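Local coordinates for UPF0230 protein TM1468 (Thermotoga maritima, PDB 1VPV) that binds long-chain fatty acids such as palmitate and may take part in lipid transport or fatty acid metabolism, at residues V203-E208 with L212-K217; K85-Y90 with V115-E120; P140-R145 with G292-E297. All coordinates share one frame; numbering follows the deposited sequence.

Contact 1: residues V203-E208 with L212-K217; sequences VCLHIE and LIPYRK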
loop_
_atom_site.group_PDB
_atom_site.type_symbol
_atom_site.label_atom_id
_atom_site.label_comp_id
_atom_site.label_asym_id
_atom_site.label_seq_id
_atom_site.Cartn_x
_atom_site.Cartn_y
_atom_site.Cartn_z
ATOM N N VAL A 203 -13.443 1.783 12.921
ATOM C CA VAL A 203 -12.499 2.840 13.207
ATOM C C VAL A 203 -11.895 3.247 11.894
ATOM O O VAL A 203 -11.351 2.393 11.179
ATOM C CB VAL A 203 -11.382 2.313 14.123
ATOM C CG1 VAL A 203 -10.248 3.340 14.316
ATOM C CG2 VAL A 203 -11.983 1.968 15.459
ATOM N N CYS A 204 -11.974 4.545 11.599
ATOM C CA CYS A 204 -11.468 5.110 10.354
ATOM C C CYS A 204 -10.101 5.726 10.531
ATOM O O CYS A 204 -9.889 6.549 11.412
ATOM C CB CYS A 204 -12.439 6.165 9.805
ATOM S SG CYS A 204 -14.173 5.591 9.621
ATOM N N LEU A 205 -9.181 5.355 9.653
ATOM C CA LEU A 205 -7.858 5.914 9.679
ATOM C C LEU A 205 -7.463 6.472 8.320
ATOM O O LEU A 205 -8.078 6.151 7.283
ATOM C CB LEU A 205 -6.831 4.864 10.124
ATOM C CG LEU A 205 -7.053 4.163 11.483
ATOM C CD1 LEU A 205 -7.956 2.933 11.376
ATOM C CD2 LEU A 205 -5.748 3.731 12.064
ATOM N N HIS A 206 -6.440 7.324 8.342
ATOM C CA HIS A 206 -5.711 7.707 7.135
ATOM C C HIS A 206 -4.256 7.842 7.480
ATOM O O HIS A 206 -3.856 7.689 8.633
ATOM C CB HIS A 206 -6.236 9.005 6.522
ATOM C CG HIS A 206 -6.028 10.212 7.383
ATOM N ND1 HIS A 206 -5.448 11.366 6.909
ATOM C CD2 HIS A 206 -6.319 10.446 8.687
ATOM C CE1 HIS A 206 -5.395 12.260 7.883
ATOM N NE2 HIS A 206 -5.923 11.730 8.971
ATOM N N ILE A 207 -3.463 8.099 6.454
ATOM C CA ILE A 207 -2.049 8.313 6.598
ATOM C C ILE A 207 -1.736 9.756 6.305
ATOM O O ILE A 207 -2.107 10.257 5.271
ATOM C CB ILE A 207 -1.303 7.442 5.607
ATOM C CG1 ILE A 207 -1.691 5.989 5.868
ATOM C CG2 ILE A 207 0.200 7.717 5.728
ATOM C CD1 ILE A 207 -0.701 4.957 5.375
ATOM N N GLU A 208 -0.989 10.389 7.190
ATOM C CA GLU A 208 -0.687 11.811 7.110
ATOM C C GLU A 208 0.749 11.956 7.574
ATOM O O GLU A 208 1.061 11.575 8.697
ATOM C CB GLU A 208 -1.657 12.595 7.997
ATOM C CG GLU A 208 -1.346 14.109 8.228
ATOM C CD GLU A 208 -2.639 14.897 8.460
ATOM O OE1 GLU A 208 -3.267 15.305 7.442
ATOM O OE2 GLU A 208 -3.048 15.078 9.642
ATOM N N LEU A 212 0.094 6.699 10.851
ATOM C CA LEU A 212 -1.310 6.238 10.911
ATOM C C LEU A 212 -2.120 7.038 11.900
ATOM O O LEU A 212 -1.779 7.092 13.063
ATOM C CB LEU A 212 -1.426 4.786 11.352
ATOM C CG LEU A 212 -1.359 3.730 10.297
ATOM C CD1 LEU A 212 -1.546 2.330 10.982
ATOM C CD2 LEU A 212 -2.424 4.017 9.230
ATOM N N ILE A 213 -3.209 7.624 11.433
ATOM C CA ILE A 213 -4.008 8.493 12.245
ATOM C C ILE A 213 -5.477 8.050 12.244
ATOM O O ILE A 213 -6.175 8.207 11.241
ATOM C CB ILE A 213 -3.931 9.914 11.711
ATOM C CG1 ILE A 213 -2.470 10.271 11.373
ATOM C CG2 ILE A 213 -4.612 10.915 12.719
ATOM C CD1 ILE A 213 -1.533 10.364 12.553
ATOM N N PRO A 214 -5.955 7.523 13.378
ATOM C CA PRO A 214 -7.400 7.273 13.512
ATOM C C PRO A 214 -8.063 8.619 13.593
ATOM O O PRO A 214 -7.566 9.486 14.301
ATOM C CB PRO A 214 -7.555 6.546 14.861
ATOM C CG PRO A 214 -6.180 6.369 15.428
ATOM C CD PRO A 214 -5.194 7.197 14.597
ATOM N N TYR A 215 -9.142 8.829 12.865
ATOM C CA TYR A 215 -9.796 10.143 12.931
ATOM C C TYR A 215 -11.310 10.080 13.243
ATOM O O TYR A 215 -11.915 11.104 13.557
ATOM C CB TYR A 215 -9.499 10.909 11.636
ATOM C CG TYR A 215 -10.182 10.346 10.441
ATOM C CD1 TYR A 215 -9.590 9.358 9.680
ATOM C CD2 TYR A 215 -11.460 10.783 10.085
ATOM C CE1 TYR A 215 -10.228 8.828 8.577
ATOM C CE2 TYR A 215 -12.116 10.248 9.010
ATOM C CZ TYR A 215 -11.504 9.290 8.248
ATOM O OH TYR A 215 -12.156 8.789 7.136
ATOM N N ARG A 216 -11.916 8.893 13.185
ATOM C CA ARG A 216 -13.344 8.752 13.473
ATOM C C ARG A 216 -13.705 7.337 13.901
ATOM O O ARG A 216 -13.139 6.367 13.410
ATOM C CB ARG A 216 -14.164 9.120 12.238
ATOM C CG ARG A 216 -15.431 9.832 12.551
ATOM C CD ARG A 216 -15.948 10.523 11.341
ATOM N NE ARG A 216 -17.352 10.884 11.483
ATOM C CZ ARG A 216 -18.135 11.295 10.484
ATOM N NH1 ARG A 216 -17.655 11.395 9.250
ATOM N NH2 ARG A 216 -19.414 11.604 10.725
ATOM N N LYS A 217 -14.624 7.242 14.845
ATOM C CA LYS A 217 -15.250 5.985 15.227
ATOM C C LYS A 217 -16.681 6.142 14.822
ATOM O O LYS A 217 -17.316 7.125 15.169
ATOM C CB LYS A 217 -15.234 5.749 16.737
ATOM C CG LYS A 217 -13.860 5.820 17.374
ATOM C CD LYS A 217 -13.922 6.094 18.916
ATOM C CE LYS A 217 -14.003 4.782 19.701
ATOM N NZ LYS A 217 -13.774 4.972 21.168
#
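L205 packs on P214 and I207 on L212, along one face of two antiparallel strands whose short axes come within 4.5 Å. I207 CG1 lies 4.0 Å from L212 CD2, while L205 turns its CG toward CA of P214. On the same face V203, L205 and I207 lean on strand 170-176, and L212 also touches the bound palmitate.

The other face carries C204, H206, I213 and R216, and the Y215 ring folds over it from the bulge. C204 CB sits over one face of that ring, 4.0 Å from its centroid and 30° off the normal, a CH-pi contact; the sulfur stands farther off, oblique to the ring. With chi1 of 70°, CG of Y215 lies between its own N and carbonyl carbon, which swings the ring back across the neighbouring strand until its edge meets the backbone of L205. The H206 ring is nearly perpendicular to it, planes at 88°, with CD2 of H206 3.6 Å from CD1 of Y215. Helix 220-232 packs on this side: Y215 OH is hydrogen-bonded to A227 O, and K231 adds a cation-pi contact.

Four backbone bonds tie the strands. C204 N reaches R216 O at 2.8 Å, whereas C204 O takes the N-H of Y215. H206 N meets I213 O from a position tilted out of the carbonyl plane, while I213 N meets H206 O almost head-on. Outermost, the extended R216 side chain leads away from strand 203-208. Two residues, Y215 and R216, thus stand across from the single C204, a classic beta bulge within a beta hairpin at the edge of the sheet.

Contact 2: residues K85-Y90 with V115-E120; sequences KRYLKY and VLASKE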
loop_
_atom_site.group_PDB
_atom_site.type_symbol
_atom_site.label_atom_id
_atom_site.label_comp_id
_atom_site.label_asym_id
_atom_site.label_seq_id
_atom_site.Cartn_x
_atom_site.Cartn_y
_atom_site.Cartn_z
ATOM N N LYS A 85 20.101 -8.994 -3.419
ATOM C CA LYS A 85 19.889 -10.090 -4.368
ATOM C C LYS A 85 18.959 -9.676 -5.506
ATOM O O LYS A 85 19.288 -9.897 -6.666
ATOM C CB LYS A 85 19.418 -11.371 -3.662
ATOM C CG LYS A 85 20.532 -12.008 -2.805
ATOM C CD LYS A 85 20.145 -13.345 -2.165
ATOM N N ARG A 86 17.832 -9.060 -5.187
ATOM C CA ARG A 86 16.946 -8.514 -6.219
ATOM C C ARG A 86 17.662 -7.509 -7.136
ATOM O O ARG A 86 17.553 -7.617 -8.372
ATOM C CB ARG A 86 15.697 -7.843 -5.623
ATOM C CG ARG A 86 14.795 -8.746 -4.808
ATOM C CD ARG A 86 13.478 -9.064 -5.498
ATOM N NE ARG A 86 12.723 -10.097 -4.764
ATOM C CZ ARG A 86 11.519 -10.545 -5.103
ATOM N NH1 ARG A 86 10.892 -10.063 -6.160
ATOM N NH2 ARG A 86 10.929 -11.472 -4.372
ATOM N N TYR A 87 18.373 -6.546 -6.550
ATOM C CA TYR A 87 19.075 -5.517 -7.347
ATOM C C TYR A 87 20.007 -6.159 -8.380
ATOM O O TYR A 87 20.015 -5.785 -9.552
ATOM C CB TYR A 87 19.916 -4.579 -6.456
ATOM C CG TYR A 87 19.136 -3.729 -5.458
ATOM C CD1 TYR A 87 17.763 -3.546 -5.570
ATOM C CD2 TYR A 87 19.791 -3.070 -4.411
ATOM C CE1 TYR A 87 17.061 -2.746 -4.664
ATOM C CE2 TYR A 87 19.095 -2.255 -3.509
ATOM C CZ TYR A 87 17.736 -2.109 -3.633
ATOM O OH TYR A 87 17.045 -1.318 -2.739
ATOM N N LEU A 88 20.793 -7.124 -7.911
ATOM C CA LEU A 88 21.728 -7.858 -8.741
ATOM C C LEU A 88 21.035 -8.687 -9.804
ATOM O O LEU A 88 21.541 -8.781 -10.922
ATOM C CB LEU A 88 22.591 -8.777 -7.897
ATOM C CG LEU A 88 23.541 -8.030 -6.979
ATOM C CD1 LEU A 88 24.225 -9.037 -6.064
ATOM C CD2 LEU A 88 24.584 -7.214 -7.775
ATOM N N LYS A 89 19.890 -9.279 -9.470
ATOM C CA LYS A 89 19.120 -10.007 -10.468
ATOM C C LYS A 89 18.672 -9.074 -11.589
ATOM O O LYS A 89 18.742 -9.439 -12.762
ATOM C CB LYS A 89 17.932 -10.721 -9.843
ATOM C CG LYS A 89 16.954 -11.348 -10.848
ATOM C CD LYS A 89 15.777 -11.983 -10.072
ATOM C CE LYS A 89 14.407 -11.547 -10.590
ATOM N NZ LYS A 89 14.116 -12.122 -11.927
ATOM N N TYR A 90 18.232 -7.871 -11.234
ATOM C CA TYR A 90 17.852 -6.874 -12.233
ATOM C C TYR A 90 19.033 -6.476 -13.099
ATOM O O TYR A 90 18.881 -6.318 -14.305
ATOM C CB TYR A 90 17.212 -5.647 -11.586
ATOM C CG TYR A 90 16.032 -5.984 -10.694
ATOM C CD1 TYR A 90 15.165 -7.030 -10.988
ATOM C CD2 TYR A 90 15.774 -5.235 -9.560
ATOM C CE1 TYR A 90 14.068 -7.310 -10.156
ATOM C CE2 TYR A 90 14.701 -5.515 -8.736
ATOM C CZ TYR A 90 13.856 -6.544 -9.034
ATOM O OH TYR A 90 12.808 -6.791 -8.167
ATOM N N VAL A 115 17.848 1.175 1.153
ATOM C CA VAL A 115 18.869 2.205 0.948
ATOM C C VAL A 115 20.228 1.648 1.230
ATOM O O VAL A 115 21.172 1.942 0.502
ATOM C CB VAL A 115 18.639 3.492 1.813
ATOM C CG1 VAL A 115 19.849 4.425 1.764
ATOM C CG2 VAL A 115 17.444 4.238 1.320
ATOM N N LEU A 116 20.334 0.851 2.290
ATOM C CA LEU A 116 21.628 0.257 2.629
ATOM C C LEU A 116 22.039 -0.689 1.505
ATOM O O LEU A 116 23.211 -0.720 1.105
ATOM C CB LEU A 116 21.593 -0.455 3.983
ATOM C CG LEU A 116 21.413 0.447 5.219
ATOM C CD1 LEU A 116 21.133 -0.371 6.484
ATOM C CD2 LEU A 116 22.618 1.314 5.433
ATOM N N ALA A 117 21.061 -1.431 0.970
ATOM C CA ALA A 117 21.365 -2.406 -0.082
ATOM C C ALA A 117 21.880 -1.668 -1.322
ATOM O O ALA A 117 22.761 -2.166 -1.999
ATOM C CB ALA A 117 20.171 -3.240 -0.393
ATOM N N SER A 118 21.363 -0.457 -1.575
ATOM C CA SER A 118 21.769 0.329 -2.770
ATOM C C SER A 118 23.250 0.707 -2.781
ATOM O O SER A 118 23.824 0.963 -3.847
ATOM C CB SER A 118 20.967 1.621 -2.888
ATOM O OG SER A 118 21.352 2.553 -1.882
ATOM N N LYS A 119 23.846 0.777 -1.595
ATOM C CA LYS A 119 25.268 1.109 -1.466
ATOM C C LYS A 119 26.171 -0.085 -1.717
ATOM O O LYS A 119 27.357 0.097 -1.914
ATOM C CB LYS A 119 25.561 1.715 -0.088
ATOM C CG LYS A 119 24.659 2.924 0.195
ATOM C CD LYS A 119 25.245 3.881 1.212
ATOM C CE LYS A 119 24.371 5.107 1.327
ATOM N NZ LYS A 119 25.198 6.334 1.548
ATOM N N GLU A 120 25.621 -1.297 -1.740
ATOM C CA GLU A 120 26.443 -2.489 -1.970
ATOM C C GLU A 120 26.416 -3.056 -3.389
ATOM O O GLU A 120 26.861 -4.166 -3.595
ATOM C CB GLU A 120 26.033 -3.560 -0.970
ATOM C CG GLU A 120 26.225 -3.098 0.480
ATOM C CD GLU A 120 26.632 -4.224 1.420
ATOM O OE1 GLU A 120 26.209 -5.384 1.213
ATOM O OE2 GLU A 120 27.380 -3.949 2.378
#
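Y87 meets A117 and S118, and van der Waals contact supplies nearly all of what passes between the two segments. CE2 of Y87 is the touching atom: it lies 3.4 Å from A117 CB, which approaches obliquely to the ring. The same CE2 is 3.5 Å from S118 N, and that nitrogen, like the carbonyl carbon of A117, lies near the ring plane at its edge. The tyrosine therefore presents a side edge to the other helix. Its chi1 of -64°, with CG anti to the carbonyl carbon, directs the ring from helix 80-92 across to helix 110-118. The interface is small, 130 Å² summed over both sides, and the nearest CA atoms, those of Y87 and S118, remain 7.9 Å apart, so the ring, not a meeting of backbones, makes the contact.

Polar interactions flank this edge. The Y87 hydroxyl passes beyond A117 to hydrogen-bond A114 O, one turn earlier in helix 110-118, which gives the buried phenol a polar partner. S118 OG comes implausibly close to V115 O of its own helix, so that bond is doubtful.

Apolar neighbours complete the setting: V121 and V125 touch the Y87 ring, while V80 and F83 reach A117 from helix 80-92. By sequence order, helix 80-92 precedes strand 97-102 and helix 110-118 follows it before the parallel strand 125-129, so this is helix-to-helix packing within an alternating alpha/beta domain of the DegV fold.

Contact 3: residues P140-R145 with G292-E297; sequences PARVAR and GIEVLE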
loop_
_atom_site.group_PDB
_atom_site.type_symbol
_atom_site.label_atom_id
_atom_site.label_comp_id
_atom_site.label_asym_id
_atom_site.label_seq_id
_atom_site.Cartn_x
_atom_site.Cartn_y
_atom_site.Cartn_z
ATOM N N PRO A 140 1.704 5.929 -7.256
ATOM C CA PRO A 140 2.960 6.540 -7.757
ATOM C C PRO A 140 3.871 5.643 -8.613
ATOM O O PRO A 140 4.660 6.165 -9.399
ATOM C CB PRO A 140 3.677 6.994 -6.481
ATOM C CG PRO A 140 3.018 6.289 -5.364
ATOM C CD PRO A 140 1.613 5.992 -5.793
ATOM N N ALA A 141 3.763 4.327 -8.485
ATOM C CA ALA A 141 4.531 3.412 -9.343
ATOM C C ALA A 141 4.027 3.388 -10.757
ATOM O O ALA A 141 4.825 3.384 -11.706
ATOM C CB ALA A 141 4.508 2.013 -8.795
ATOM N N ARG A 142 2.711 3.287 -10.910
ATOM C CA ARG A 142 2.085 3.395 -12.223
ATOM C C ARG A 142 2.494 4.687 -12.898
ATOM O O ARG A 142 2.887 4.685 -14.070
ATOM C CB ARG A 142 0.585 3.352 -12.139
ATOM C CG ARG A 142 -0.099 3.561 -13.498
ATOM C CD ARG A 142 -1.539 3.118 -13.494
ATOM N NE ARG A 142 -2.287 3.855 -12.471
ATOM C CZ ARG A 142 -3.578 3.666 -12.203
ATOM N NH1 ARG A 142 -4.299 2.797 -12.897
ATOM N NH2 ARG A 142 -4.163 4.373 -11.245
ATOM N N VAL A 143 2.397 5.776 -12.154
ATOM C CA VAL A 143 2.672 7.101 -12.700
ATOM C C VAL A 143 4.118 7.187 -13.130
ATOM O O VAL A 143 4.399 7.718 -14.169
ATOM C CB VAL A 143 2.360 8.225 -11.669
ATOM C CG1 VAL A 143 2.875 9.540 -12.151
ATOM C CG2 VAL A 143 0.829 8.318 -11.417
ATOM N N ALA A 144 5.033 6.650 -12.328
ATOM C CA ALA A 144 6.426 6.608 -12.716
ATOM C C ALA A 144 6.605 5.844 -14.008
ATOM O O ALA A 144 7.437 6.215 -14.856
ATOM C CB ALA A 144 7.253 5.971 -11.645
ATOM N N ARG A 145 5.843 4.771 -14.178
ATOM C CA ARG A 145 6.009 3.965 -15.399
ATOM C C ARG A 145 5.546 4.759 -16.606
ATOM O O ARG A 145 6.235 4.830 -17.631
ATOM C CB ARG A 145 5.219 2.647 -15.321
ATOM C CG ARG A 145 5.333 1.791 -16.583
ATOM C CD ARG A 145 6.828 1.496 -16.965
ATOM N NE ARG A 145 7.410 0.488 -16.068
ATOM C CZ ARG A 145 8.712 0.264 -15.898
ATOM N NH1 ARG A 145 9.623 0.967 -16.535
ATOM N NH2 ARG A 145 9.105 -0.674 -15.061
ATOM N N GLY A 292 -6.693 3.433 -1.838
ATOM C CA GLY A 292 -5.605 4.319 -2.228
ATOM C C GLY A 292 -6.187 5.189 -3.314
ATOM O O GLY A 292 -6.785 4.671 -4.251
ATOM N N ILE A 293 -6.021 6.502 -3.189
ATOM C CA ILE A 293 -6.577 7.449 -4.119
ATOM C C ILE A 293 -5.466 8.286 -4.750
ATOM O O ILE A 293 -4.573 8.740 -4.042
ATOM C CB ILE A 293 -7.536 8.438 -3.392
ATOM C CG1 ILE A 293 -8.704 7.707 -2.710
ATOM C CG2 ILE A 293 -8.014 9.496 -4.324
ATOM C CD1 ILE A 293 -9.760 7.220 -3.602
ATOM N N GLU A 294 -5.545 8.478 -6.079
ATOM C CA GLU A 294 -4.751 9.451 -6.838
ATOM C C GLU A 294 -5.658 10.538 -7.381
ATOM O O GLU A 294 -6.553 10.283 -8.191
ATOM C CB GLU A 294 -4.023 8.812 -8.030
ATOM C CG GLU A 294 -3.313 9.860 -8.961
ATOM C CD GLU A 294 -2.807 9.285 -10.302
ATOM O OE1 GLU A 294 -3.014 8.064 -10.542
ATOM O OE2 GLU A 294 -2.206 10.050 -11.121
ATOM N N VAL A 295 -5.391 11.766 -6.973
ATOM C CA VAL A 295 -6.091 12.918 -7.533
ATOM C C VAL A 295 -5.353 13.348 -8.817
ATOM O O VAL A 295 -4.173 13.690 -8.784
ATOM C CB VAL A 295 -6.136 14.091 -6.522
ATOM C CG1 VAL A 295 -6.975 15.255 -7.038
ATOM C CG2 VAL A 295 -6.677 13.613 -5.186
ATOM N N LEU A 296 -6.053 13.294 -9.939
ATOM C CA LEU A 296 -5.547 13.807 -11.214
ATOM C C LEU A 296 -5.833 15.281 -11.409
ATOM O O LEU A 296 -5.042 15.994 -11.993
ATOM C CB LEU A 296 -6.193 13.049 -12.365
ATOM C CG LEU A 296 -6.020 11.539 -12.316
ATOM C CD1 LEU A 296 -6.951 10.882 -13.305
ATOM C CD2 LEU A 296 -4.587 11.198 -12.632
ATOM N N GLU A 297 -6.985 15.724 -10.936
ATOM C CA GLU A 297 -7.465 17.087 -11.168
ATOM C C GLU A 297 -8.467 17.386 -10.075
ATOM O O GLU A 297 -9.412 16.617 -9.893
ATOM C CB GLU A 297 -8.156 17.170 -12.535
ATOM C CG GLU A 297 -8.439 18.580 -13.015
ATOM C CD GLU A 297 -9.044 18.654 -14.439
ATOM O OE1 GLU A 297 -9.034 17.657 -15.205
ATOM O OE2 GLU A 297 -9.519 19.745 -14.807
HETATM O O HOH W 1 -1.402 5.903 -10.667
#
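V143 sets its CG2 methyl against the carboxylate of E294, 3.5 Å from OE2 and 3.9 Å from CD, and the two side chains pass at a slant. E294 reaches out from strand 289-295 with CG anti to the backbone N, chi1 173°, and an extended chain beyond it, which carries the acid to helix 138-149.

R142 approaches the same carboxylate beside V143. Its NH2 is 3.9 Å from E294 OE1, a long salt bridge, and the guanidinium and carboxylate planes are 49° apart, so the groups do not form a coplanar, two-pronged pair. Water 1 makes the closer link: it accepts from R142 NE at 2.9 Å and donates to E294 OE1 at 2.7 Å, lying near the guanidinium plane at its edge. A bend at chi3, 59°, turns the end of the arginine so that NE addresses the water while NH2 is left at longer range from the acid.

Each charged group has further partners. E294 OE1 forms a salt bridge with R243 NE and OE2 with R164 NH2, while R142 NH1 pairs with D270. R142 and R243 come close together; both lie near the E294 carboxylate, which probably offsets their like charge.

All three residues that touch here are buried, and the direct contact covers just 98 Å². The link between helix and strand probably rests on electrostatics and the water-mediated bond, with the V143 methyl packed against OE2. E294 has R243 and R164 as salt-bridge partners and R142 at longer range, a buried environment that would probably favour the ionised form of the acid.

In the fold
Contacts 2 and 3 are buried, whereas contact 1 is only partly so, with one strand at the margin of its sheet. Contacts 1 and 3 reach that same six-stranded sheet, their centres about 22 Å apart, and contact 1 is nested in the chain between the two segments of contact 3. Contact 2 belongs to helices beside the other sheet, about 34 Å from contact 1 between centres and on the opposite side of the chain's centre. Chemistry follows place: backbone pairing with apolar and aromatic cover in the hairpin, an aromatic edge between helices in contact 2, and buried charge with a water where helix 138-149 faces strand 289-295.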